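ESSC (Geobacillus thermodenitrificans, PDB 5FWH) is a component of the bacterial type VII secretion apparatus, probably an FtsK/SpoIIIE-type ATPase that powers export, with an N-terminal forkhead-associated domain. Local coordinates at residues F39-K51 and S55-G67. Numbering follows the deposited sequence.
Sequences FSFRNGYIQIEKK and STLAVLQGGRQIG
Gln47 and Leu60 face each other as a hydrogen-bonded antiparallel pair, Leu60 N reaching Gln47 O at 2.8 Å almost straight (178°) and Gln47 N returning to Leu60 O. Two residues on, Glu49 and Ala58 repeat the exchange, with Ala58 N 2.7 Å from Glu49 O. The Gln47 side chain adds a further bond: its chain bends at chi2 (80°), turning the amide toward the loop that follows strand 57-60, where OE1 takes Gly63 N at 2.8 Å, the donor tilted 33° from the amide carbonyl plane. An alanine in place of Gln47 would probably leave Gly63 N without this acceptor and the turn at Gly62 and Gly63 less firmly tied to strand 46-50. On the same face, Glu49 CG rests on Ala58 CB, and Leu60 CD1 lies 3.9 Å from Gln47 CB.

The opposite face carries Ile48, Val59 and Leu57, an apolar patch with Lys50 at its end. Ile48 and Val59 run alongside each other, CD1 of Ile48 3.9 Å from CG2 of Val59, while Ile48 CG2 meets Leu57 CD2 at 3.8 Å. Beyond the pairing, the extended Gln61 lays CG against Ile46 CD1 (3.5 Å), and its NE2 is hydrogen-bonded to Asp78 O.

Strand 65-69 pairs with 57-60 through a classic beta bulge, Ile66 and Gly67 both facing Val59. This beta hairpin lies inside a mixed sheet: strand 23-27 flanks 46-50, with Ile24 and Ile26 against Ile48, and Leu57 touches Trp88 of strand 84-88 in a separate antiparallel sheet, consistent with the beta sandwich of FHA domains.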
loop_
_atom_site.group_PDB
_atom_site.type_symbol
_atom_site.label_atom_id
_atom_site.label_comp_id
_atom_site.label_asym_id
_atom_site.label_seq_id
_atom_site.Cartn_x
_atom_site.Cartn_y
_atom_site.Cartn_z
ATOM N N PHE A 39 -9.701 14.200 -11.632
ATOM C CA PHE A 39 -10.756 13.492 -12.373
ATOM C C PHE A 39 -12.119 14.251 -12.378
ATOM O O PHE A 39 -12.442 14.967 -11.410
ATOM C CB PHE A 39 -10.979 12.134 -11.744
ATOM C CG PHE A 39 -9.925 11.104 -12.055
ATOM C CD1 PHE A 39 -8.587 11.439 -12.368
ATOM C CD2 PHE A 39 -10.272 9.765 -12.015
ATOM C CE1 PHE A 39 -7.645 10.454 -12.634
ATOM C CE2 PHE A 39 -9.327 8.777 -12.288
ATOM C CZ PHE A 39 -8.016 9.117 -12.598
ATOM N N SER A 40 -12.906 14.020 -13.438
ATOM C CA SER A 40 -14.267 14.556 -13.712
ATOM C C SER A 40 -15.425 13.904 -12.922
ATOM O O SER A 40 -16.379 14.571 -12.486
ATOM C CB SER A 40 -14.581 14.310 -15.225
ATOM O OG SER A 40 -14.593 12.888 -15.622
ATOM N N PHE A 41 -15.365 12.565 -12.867
ATOM C CA PHE A 41 -16.423 11.707 -12.356
ATOM C C PHE A 41 -17.762 11.963 -13.100
ATOM O O PHE A 41 -18.841 12.002 -12.479
ATOM C CB PHE A 41 -16.558 11.859 -10.817
ATOM C CG PHE A 41 -15.342 11.415 -10.060
ATOM C CD1 PHE A 41 -15.113 10.060 -9.837
ATOM C CD2 PHE A 41 -14.415 12.335 -9.635
ATOM C CE1 PHE A 41 -13.986 9.639 -9.171
ATOM C CE2 PHE A 41 -13.291 11.937 -8.978
ATOM C CZ PHE A 41 -13.068 10.588 -8.738
ATOM N N ARG A 42 -17.676 12.108 -14.422
ATOM C CA ARG A 42 -18.861 12.295 -15.233
ATOM C C ARG A 42 -19.739 11.032 -15.277
ATOM O O ARG A 42 -20.933 11.135 -15.373
ATOM C CB ARG A 42 -18.508 12.767 -16.621
ATOM C CG ARG A 42 -19.473 13.841 -17.102
ATOM C CD ARG A 42 -19.143 14.330 -18.513
ATOM N NE ARG A 42 -17.696 14.481 -18.665
ATOM C CZ ARG A 42 -16.970 15.463 -18.132
ATOM N NH1 ARG A 42 -17.534 16.449 -17.421
ATOM N NH2 ARG A 42 -15.652 15.466 -18.321
ATOM N N ASN A 43 -19.168 9.845 -15.159
ATOM C CA ASN A 43 -20.031 8.674 -14.844
ATOM C C ASN A 43 -20.207 8.420 -13.301
ATOM O O ASN A 43 -20.177 7.284 -12.825
ATOM C CB ASN A 43 -19.696 7.386 -15.690
ATOM C CG ASN A 43 -18.198 6.986 -15.705
ATOM O OD1 ASN A 43 -17.394 7.413 -14.874
ATOM N ND2 ASN A 43 -17.832 6.116 -16.676
ATOM N N GLY A 44 -20.413 9.472 -12.505
ATOM C CA GLY A 44 -20.714 9.236 -11.086
ATOM C C GLY A 44 -19.474 9.251 -10.222
ATOM O O GLY A 44 -18.369 8.994 -10.684
ATOM N N TYR A 45 -19.639 9.636 -8.960
ATOM C CA TYR A 45 -18.612 9.440 -7.999
ATOM C C TYR A 45 -18.572 7.918 -7.744
ATOM O O TYR A 45 -19.407 7.132 -8.297
ATOM C CB TYR A 45 -18.863 10.299 -6.723
ATOM C CG TYR A 45 -18.995 11.813 -6.995
ATOM C CD1 TYR A 45 -18.068 12.492 -7.804
ATOM C CD2 TYR A 45 -20.058 12.575 -6.459
ATOM C CE1 TYR A 45 -18.197 13.844 -8.081
ATOM C CE2 TYR A 45 -20.184 13.957 -6.729
ATOM C CZ TYR A 45 -19.256 14.596 -7.535
ATOM O OH TYR A 45 -19.354 15.976 -7.808
ATOM N N ILE A 46 -17.569 7.470 -6.986
ATOM C CA ILE A 46 -17.463 6.097 -6.615
ATOM C C ILE A 46 -17.887 5.974 -5.236
ATOM O O ILE A 46 -17.408 6.724 -4.359
ATOM C CB ILE A 46 -16.050 5.547 -6.821
ATOM C CG1 ILE A 46 -15.561 5.761 -8.281
ATOM C CG2 ILE A 46 -15.989 4.045 -6.490
ATOM C CD1 ILE A 46 -16.520 5.201 -9.347
ATOM N N GLN A 47 -18.839 5.064 -5.026
ATOM C CA GLN A 47 -19.336 4.758 -3.693
ATOM C C GLN A 47 -18.823 3.408 -3.293
ATOM O O GLN A 47 -18.939 2.439 -4.058
ATOM C CB GLN A 47 -20.886 4.735 -3.658
ATOM C CG GLN A 47 -21.656 5.974 -4.149
ATOM C CD GLN A 47 -21.804 6.095 -5.664
ATOM O OE1 GLN A 47 -22.366 5.214 -6.371
ATOM N NE2 GLN A 47 -21.347 7.203 -6.173
ATOM N N ILE A 48 -18.301 3.336 -2.093
ATOM C CA ILE A 48 -17.888 2.099 -1.457
ATOM C C ILE A 48 -18.712 1.962 -0.191
ATOM O O ILE A 48 -18.723 2.870 0.609
ATOM C CB ILE A 48 -16.378 2.132 -1.065
ATOM C CG1 ILE A 48 -15.520 2.678 -2.192
ATOM C CG2 ILE A 48 -15.885 0.759 -0.685
ATOM C CD1 ILE A 48 -15.439 1.800 -3.429
ATOM N N GLU A 49 -19.422 0.856 -0.030
ATOM C CA GLU A 49 -20.157 0.593 1.186
ATOM C C GLU A 49 -19.857 -0.799 1.753
ATOM O O GLU A 49 -19.644 -1.748 1.013
ATOM C CB GLU A 49 -21.668 0.805 0.977
ATOM C CG GLU A 49 -22.391 -0.288 0.203
ATOM C CD GLU A 49 -23.929 -0.184 0.213
ATOM O OE1 GLU A 49 -24.488 0.827 -0.279
ATOM O OE2 GLU A 49 -24.594 -1.141 0.689
ATOM N N LYS A 50 -19.870 -0.905 3.084
ATOM C CA LYS A 50 -19.603 -2.172 3.768
ATOM C C LYS A 50 -20.886 -2.994 3.834
ATOM O O LYS A 50 -21.987 -2.426 3.877
ATOM C CB LYS A 50 -19.041 -1.912 5.156
ATOM C CG LYS A 50 -17.688 -2.573 5.398
ATOM C CD LYS A 50 -17.053 -2.144 6.728
ATOM C CE LYS A 50 -17.927 -2.526 7.936
ATOM N NZ LYS A 50 -17.221 -2.453 9.257
ATOM N N LYS A 51 -20.756 -4.320 3.839
ATOM C CA LYS A 51 -21.933 -5.207 3.797
ATOM C C LYS A 51 -22.354 -5.833 5.161
ATOM O O LYS A 51 -23.550 -5.962 5.439
ATOM C CB LYS A 51 -21.755 -6.276 2.698
ATOM C CG LYS A 51 -21.463 -7.721 3.125
ATOM C CD LYS A 51 -22.736 -8.549 3.314
ATOM C CE LYS A 51 -22.408 -9.991 3.668
ATOM N NZ LYS A 51 -23.569 -10.707 4.272
ATOM N N SER A 55 -17.991 -8.629 5.626
ATOM C CA SER A 55 -17.207 -9.542 4.801
ATOM C C SER A 55 -16.701 -8.909 3.483
ATOM O O SER A 55 -15.532 -9.078 3.146
ATOM C CB SER A 55 -18.009 -10.815 4.502
ATOM O OG SER A 55 -19.247 -10.520 3.856
ATOM N N THR A 56 -17.558 -8.176 2.761
ATOM C CA THR A 56 -17.163 -7.584 1.486
ATOM C C THR A 56 -17.565 -6.113 1.339
ATOM O O THR A 56 -18.373 -5.611 2.105
ATOM C CB THR A 56 -17.690 -8.432 0.320
ATOM O OG1 THR A 56 -17.409 -7.767 -0.909
ATOM C CG2 THR A 56 -19.167 -8.645 0.416
ATOM N N LEU A 57 -16.971 -5.417 0.360
ATOM C CA LEU A 57 -17.323 -4.034 0.058
ATOM C C LEU A 57 -18.086 -3.985 -1.225
ATOM O O LEU A 57 -17.702 -4.595 -2.203
ATOM C CB LEU A 57 -16.078 -3.166 -0.067
ATOM C CG LEU A 57 -15.482 -2.577 1.206
ATOM C CD1 LEU A 57 -15.569 -3.522 2.374
ATOM C CD2 LEU A 57 -14.049 -2.151 0.947
ATOM N N ALA A 58 -19.172 -3.236 -1.245
ATOM C CA ALA A 58 -19.925 -3.085 -2.471
ATOM C C ALA A 58 -19.343 -1.822 -3.116
ATOM O O ALA A 58 -19.057 -0.842 -2.429
ATOM C CB ALA A 58 -21.375 -2.933 -2.170
ATOM N N VAL A 59 -19.091 -1.926 -4.410
ATOM C CA VAL A 59 -18.572 -0.861 -5.203
ATOM C C VAL A 59 -19.688 -0.475 -6.163
ATOM O O VAL A 59 -20.195 -1.295 -6.967
ATOM C CB VAL A 59 -17.290 -1.207 -6.012
ATOM C CG1 VAL A 59 -16.840 0.031 -6.806
ATOM C CG2 VAL A 59 -16.125 -1.602 -5.115
ATOM N N LEU A 60 -20.069 0.777 -6.075
ATOM C CA LEU A 60 -21.082 1.344 -6.968
ATOM C C LEU A 60 -20.482 2.578 -7.701
ATOM O O LEU A 60 -19.653 3.316 -7.187
ATOM C CB LEU A 60 -22.315 1.759 -6.175
ATOM C CG LEU A 60 -22.721 1.065 -4.874
ATOM C CD1 LEU A 60 -23.636 1.991 -4.092
ATOM C CD2 LEU A 60 -23.478 -0.220 -5.175
ATOM N N GLN A 61 -20.886 2.830 -8.910
ATOM C CA GLN A 61 -20.348 4.014 -9.588
ATOM C C GLN A 61 -21.421 5.070 -9.888
ATOM O O GLN A 61 -21.162 6.243 -9.692
ATOM C CB GLN A 61 -19.537 3.609 -10.797
ATOM C CG GLN A 61 -19.089 4.772 -11.676
ATOM C CD GLN A 61 -18.213 4.313 -12.830
ATOM O OE1 GLN A 61 -18.364 3.187 -13.314
ATOM N NE2 GLN A 61 -17.310 5.187 -13.282
ATOM N N GLY A 62 -22.617 4.678 -10.310
ATOM C CA GLY A 62 -23.706 5.687 -10.335
ATOM C C GLY A 62 -24.834 5.405 -9.357
ATOM O O GLY A 62 -26.004 5.577 -9.676
ATOM N N GLY A 63 -24.500 4.928 -8.171
ATOM C CA GLY A 63 -25.508 4.296 -7.348
ATOM C C GLY A 63 -25.842 2.901 -7.833
ATOM O O GLY A 63 -26.679 2.214 -7.220
ATOM N N ARG A 64 -25.184 2.459 -8.911
ATOM C CA ARG A 64 -25.301 1.088 -9.336
ATOM C C ARG A 64 -23.976 0.350 -9.144
ATOM O O ARG A 64 -22.863 0.919 -9.309
ATOM C CB ARG A 64 -25.846 0.956 -10.765
ATOM C CG ARG A 64 -25.123 1.707 -11.874
ATOM C CD ARG A 64 -26.083 1.896 -13.042
ATOM N NE ARG A 64 -25.437 2.687 -14.078
ATOM C CZ ARG A 64 -26.050 3.464 -14.973
ATOM N NH1 ARG A 64 -27.393 3.591 -15.036
ATOM N NH2 ARG A 64 -25.296 4.119 -15.841
ATOM N N GLN A 65 -24.143 -0.917 -8.797
ATOM C CA GLN A 65 -23.047 -1.798 -8.468
ATOM C C GLN A 65 -22.228 -2.192 -9.721
ATOM O O GLN A 65 -22.770 -2.449 -10.793
ATOM C CB GLN A 65 -23.562 -3.017 -7.718
ATOM C CG GLN A 65 -22.532 -3.561 -6.726
ATOM C CD GLN A 65 -23.133 -4.561 -5.752
ATOM O OE1 GLN A 65 -24.066 -4.243 -5.016
ATOM N NE2 GLN A 65 -22.612 -5.778 -5.752
ATOM N N ILE A 66 -20.917 -2.100 -9.599
ATOM C CA ILE A 66 -20.014 -2.507 -10.650
ATOM C C ILE A 66 -19.059 -3.565 -10.130
ATOM O O ILE A 66 -18.269 -4.101 -10.911
ATOM C CB ILE A 66 -19.260 -1.318 -11.270
ATOM C CG1 ILE A 66 -18.458 -0.551 -10.204
ATOM C CG2 ILE A 66 -20.248 -0.375 -11.958
ATOM C CD1 ILE A 66 -17.424 0.392 -10.775
ATOM N N GLY A 67 -19.159 -3.900 -8.837
ATOM C CA GLY A 67 -18.310 -4.942 -8.265
ATOM C C GLY A 67 -18.503 -5.131 -6.774
ATOM O O GLY A 67 -19.280 -4.441 -6.114
#